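PDB 3RIQ: tailspike protein from Siphovirus 9NA, which probably recognises Salmonella lipopolysaccharide as the phage's receptor and cleaves its O-antigen chains as an endorhamnosidase. Local coordinates for residues C173-R182 / W201-I212. Numbering follows the deposited sequence.
Sequences CNHILVESPR and WGTGNKVVGGEI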
loop_
_atom_site.group_PDB
_atom_site.type_symbol
_atom_site.label_atom_id
_atom_site.label_comp_id
_atom_site.label_asym_id
_atom_site.label_seq_id
_atom_site.Cartn_x
_atom_site.Cartn_y
_atom_site.Cartn_z
ATOM N N CYS A 173 3.122 28.698 -15.712
ATOM C CA CYS A 173 3.359 28.816 -14.299
ATOM C C CYS A 173 4.329 27.758 -13.813
ATOM O O CYS A 173 4.480 26.695 -14.447
ATOM C CB CYS A 173 2.036 28.677 -13.507
ATOM S SG CYS A 173 0.868 30.083 -13.798
ATOM N N ASN A 174 4.925 28.011 -12.648
ATOM C CA ASN A 174 5.789 27.015 -11.980
ATOM C C ASN A 174 5.522 27.072 -10.482
ATOM O O ASN A 174 5.114 28.118 -9.943
ATOM C CB ASN A 174 7.271 27.313 -12.210
ATOM C CG ASN A 174 7.654 27.268 -13.666
ATOM O OD1 ASN A 174 7.859 26.189 -14.242
ATOM N ND2 ASN A 174 7.741 28.462 -14.285
ATOM N N HIS A 175 5.755 25.944 -9.818
ATOM C CA HIS A 175 5.577 25.840 -8.368
ATOM C C HIS A 175 4.205 26.326 -7.935
ATOM O O HIS A 175 4.063 27.019 -6.901
ATOM C CB HIS A 175 6.742 26.488 -7.620
ATOM C CG HIS A 175 8.045 25.791 -7.880
ATOM N ND1 HIS A 175 8.376 24.593 -7.279
ATOM C CD2 HIS A 175 9.042 26.070 -8.748
ATOM C CE1 HIS A 175 9.549 24.188 -7.734
ATOM N NE2 HIS A 175 9.969 25.064 -8.635
ATOM N N ILE A 176 3.189 25.963 -8.723
ATOM C CA ILE A 176 1.804 26.144 -8.269
ATOM C C ILE A 176 1.429 24.933 -7.409
ATOM O O ILE A 176 1.542 23.781 -7.846
ATOM C CB ILE A 176 0.825 26.242 -9.473
ATOM C CG1 ILE A 176 1.269 27.371 -10.442
ATOM C CG2 ILE A 176 -0.598 26.409 -8.961
ATOM C CD1 ILE A 176 1.289 28.758 -9.838
ATOM N N LEU A 177 0.978 25.192 -6.181
ATOM C CA LEU A 177 0.444 24.109 -5.329
ATOM C C LEU A 177 -1.033 24.318 -5.140
ATOM O O LEU A 177 -1.434 25.376 -4.643
ATOM C CB LEU A 177 1.147 24.139 -3.951
ATOM C CG LEU A 177 0.533 23.220 -2.884
ATOM C CD1 LEU A 177 0.617 21.704 -3.295
ATOM C CD2 LEU A 177 1.283 23.447 -1.561
ATOM N N VAL A 178 -1.847 23.340 -5.563
ATOM C CA VAL A 178 -3.290 23.384 -5.343
ATOM C C VAL A 178 -3.661 22.347 -4.297
ATOM O O VAL A 178 -3.517 21.131 -4.542
ATOM C CB VAL A 178 -4.086 23.122 -6.643
ATOM C CG1 VAL A 178 -5.590 23.324 -6.398
ATOM C CG2 VAL A 178 -3.575 24.005 -7.762
ATOM N N GLU A 179 -4.094 22.810 -3.130
ATOM C CA GLU A 179 -4.445 21.899 -2.036
ATOM C C GLU A 179 -5.947 21.694 -1.963
ATOM O O GLU A 179 -6.714 22.660 -1.927
ATOM C CB GLU A 179 -3.983 22.443 -0.690
ATOM C CG GLU A 179 -2.439 22.395 -0.561
ATOM C CD GLU A 179 -1.908 22.889 0.788
ATOM O OE1 GLU A 179 -2.566 23.745 1.437
ATOM O OE2 GLU A 179 -0.791 22.466 1.162
ATOM N N SER A 180 -6.348 20.423 -1.958
ATOM C CA SER A 180 -7.716 20.035 -1.617
ATOM C C SER A 180 -8.841 20.739 -2.400
ATOM O O SER A 180 -9.746 21.333 -1.794
ATOM C CB SER A 180 -7.940 20.186 -0.106
ATOM O OG SER A 180 -9.245 19.766 0.214
ATOM N N PRO A 181 -8.820 20.635 -3.748
ATOM C CA PRO A 181 -10.039 21.051 -4.460
ATOM C C PRO A 181 -11.253 20.337 -3.842
ATOM O O PRO A 181 -11.170 19.148 -3.472
ATOM C CB PRO A 181 -9.796 20.547 -5.898
ATOM C CG PRO A 181 -8.726 19.439 -5.758
ATOM C CD PRO A 181 -7.851 19.926 -4.615
ATOM N N ARG A 182 -12.378 21.045 -3.746
ATOM C CA ARG A 182 -13.568 20.465 -3.106
ATOM C C ARG A 182 -14.790 21.266 -3.495
ATOM O O ARG A 182 -14.631 22.392 -3.980
ATOM C CB ARG A 182 -13.387 20.481 -1.589
ATOM C CG ARG A 182 -13.098 21.869 -0.969
ATOM C CD ARG A 182 -12.715 21.724 0.537
ATOM N NE ARG A 182 -13.834 21.266 1.346
ATOM C CZ ARG A 182 -14.749 22.077 1.881
ATOM N NH1 ARG A 182 -14.716 23.400 1.634
ATOM N NH2 ARG A 182 -15.753 21.561 2.600
ATOM N N TRP A 201 10.217 23.867 -19.596
ATOM C CA TRP A 201 9.299 22.855 -19.051
ATOM C C TRP A 201 8.747 23.366 -17.746
ATOM O O TRP A 201 9.514 23.800 -16.879
ATOM C CB TRP A 201 10.035 21.517 -18.838
ATOM C CG TRP A 201 10.473 20.962 -20.143
ATOM C CD1 TRP A 201 11.573 21.343 -20.902
ATOM C CD2 TRP A 201 9.815 19.954 -20.881
ATOM N NE1 TRP A 201 11.622 20.609 -22.066
ATOM C CE2 TRP A 201 10.550 19.760 -22.086
ATOM C CE3 TRP A 201 8.660 19.190 -20.661
ATOM C CZ2 TRP A 201 10.172 18.828 -23.059
ATOM C CZ3 TRP A 201 8.295 18.240 -21.628
ATOM C CH2 TRP A 201 9.041 18.086 -22.822
ATOM N N GLY A 202 7.428 23.362 -17.596
ATOM C CA GLY A 202 6.823 23.734 -16.292
ATOM C C GLY A 202 7.259 22.763 -15.198
ATOM O O GLY A 202 7.462 21.580 -15.466
ATOM N N THR A 203 7.458 23.257 -13.980
ATOM C CA THR A 203 7.900 22.376 -12.901
ATOM C C THR A 203 7.326 22.766 -11.556
ATOM O O THR A 203 6.929 23.914 -11.391
ATOM C CB THR A 203 9.437 22.243 -12.849
ATOM O OG1 THR A 203 9.795 21.052 -12.140
ATOM C CG2 THR A 203 10.076 23.459 -12.170
ATOM N N GLY A 204 7.276 21.802 -10.627
ATOM C CA GLY A 204 6.776 22.074 -9.292
ATOM C C GLY A 204 5.268 22.232 -9.187
ATOM O O GLY A 204 4.787 22.634 -8.144
ATOM N N ASN A 205 4.525 21.964 -10.269
ATOM C CA ASN A 205 3.089 22.200 -10.315
ATOM C C ASN A 205 2.415 20.923 -9.842
ATOM O O ASN A 205 2.671 19.807 -10.374
ATOM C CB ASN A 205 2.656 22.529 -11.729
ATOM C CG ASN A 205 3.216 23.856 -12.196
ATOM O OD1 ASN A 205 3.257 24.832 -11.419
ATOM N ND2 ASN A 205 3.551 23.928 -13.489
ATOM N N LYS A 206 1.603 21.046 -8.809
ATOM C CA LYS A 206 1.047 19.857 -8.139
ATOM C C LYS A 206 -0.352 20.087 -7.573
ATOM O O LYS A 206 -0.693 21.230 -7.182
ATOM C CB LYS A 206 2.006 19.367 -7.057
ATOM C CG LYS A 206 2.142 20.187 -5.855
ATOM C CD LYS A 206 3.239 19.591 -4.959
ATOM C CE LYS A 206 4.575 19.591 -5.720
ATOM N NZ LYS A 206 5.700 19.082 -4.954
ATOM N N VAL A 207 -1.143 19.025 -7.524
ATOM C CA VAL A 207 -2.415 19.021 -6.803
ATOM C C VAL A 207 -2.267 18.001 -5.680
ATOM O O VAL A 207 -1.813 16.860 -5.923
ATOM C CB VAL A 207 -3.562 18.614 -7.756
ATOM C CG1 VAL A 207 -4.945 18.537 -7.028
ATOM C CG2 VAL A 207 -3.624 19.617 -8.965
ATOM N N VAL A 208 -2.689 18.366 -4.462
ATOM C CA VAL A 208 -2.629 17.445 -3.301
ATOM C C VAL A 208 -3.939 17.500 -2.544
ATOM O O VAL A 208 -4.294 18.565 -2.031
ATOM C CB VAL A 208 -1.472 17.864 -2.331
ATOM C CG1 VAL A 208 -1.422 16.919 -1.111
ATOM C CG2 VAL A 208 -0.125 17.917 -3.083
ATOM N N GLY A 209 -4.640 16.356 -2.443
ATOM C CA GLY A 209 -5.877 16.326 -1.645
ATOM C C GLY A 209 -7.109 16.535 -2.483
ATOM O O GLY A 209 -7.010 16.997 -3.636
ATOM N N GLY A 210 -8.281 16.239 -1.889
ATOM C CA GLY A 210 -9.556 16.678 -2.443
ATOM C C GLY A 210 -10.201 15.778 -3.475
ATOM O O GLY A 210 -9.870 14.586 -3.613
ATOM N N GLU A 211 -11.137 16.369 -4.193
ATOM C CA GLU A 211 -11.997 15.659 -5.132
ATOM C C GLU A 211 -12.447 16.601 -6.231
ATOM O O GLU A 211 -12.839 17.765 -5.949
ATOM C CB GLU A 211 -13.231 15.044 -4.428
ATOM C CG GLU A 211 -14.144 14.285 -5.407
ATOM C CD GLU A 211 -15.067 13.249 -4.754
ATOM O OE1 GLU A 211 -15.021 13.090 -3.497
ATOM O OE2 GLU A 211 -15.836 12.564 -5.513
ATOM N N ILE A 212 -12.370 16.127 -7.471
ATOM C CA ILE A 212 -12.842 16.868 -8.648
ATOM C C ILE A 212 -13.866 15.975 -9.344
ATOM O O ILE A 212 -13.600 14.780 -9.559
ATOM C CB ILE A 212 -11.627 17.184 -9.587
ATOM C CG1 ILE A 212 -10.719 18.242 -8.898
ATOM C CG2 ILE A 212 -12.106 17.645 -10.989
ATOM C CD1 ILE A 212 -9.376 18.383 -9.526
HETATM O O HOH W 1 9.153 26.679 -16.725
HETATM O O HOH W 2 7.189 22.971 -5.846
#
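With chi1 at -67°, N205 swings its amide beside its own backbone N and across to the corner at H175, where both ends find backbone: OD1 accepts I176 N at 2.9 Å, and ND2 gives C173 O a straight bond within the amide plane, though from above the carbonyl plane. Gripped at both ends, the amide cannot easily flip; ND2 also bonds N225 OD1, and C173 O takes a second donor from N195. N174 reaches the other way, its OD1 receiving T203 N on a lone pair at 3.0 Å and a second hydrogen bond from a water that also donates to W201 O. The H175 ring lies over G204, whose CA sits 4.0 Å from the ring centroid, while H175 N bonds T203 O.

Past this corner the two segments run as neighbouring parallel strands, 176-179 and 206-208, equivalent strands on successive coils of the right-handed beta-helix. Backbone bonds alternate between them from K206 N to I176 O through to S180 N and V208 O. On one face L177 CD1 lies across the K206 aliphatic chain and meets V208 CG2 at 3.9 Å, while K206 NZ, in the modelled conformer, continues to a salt bridge with D232. V178 CB and V207 CG2 touch on the other face, with F193 packing against V207. Just after strand 176-179, the P181 ring rests its CD on V207 CG1 at 4.0 Å and its CB on I212 CG1, and P181 O accepts E211 N at 2.9 Å.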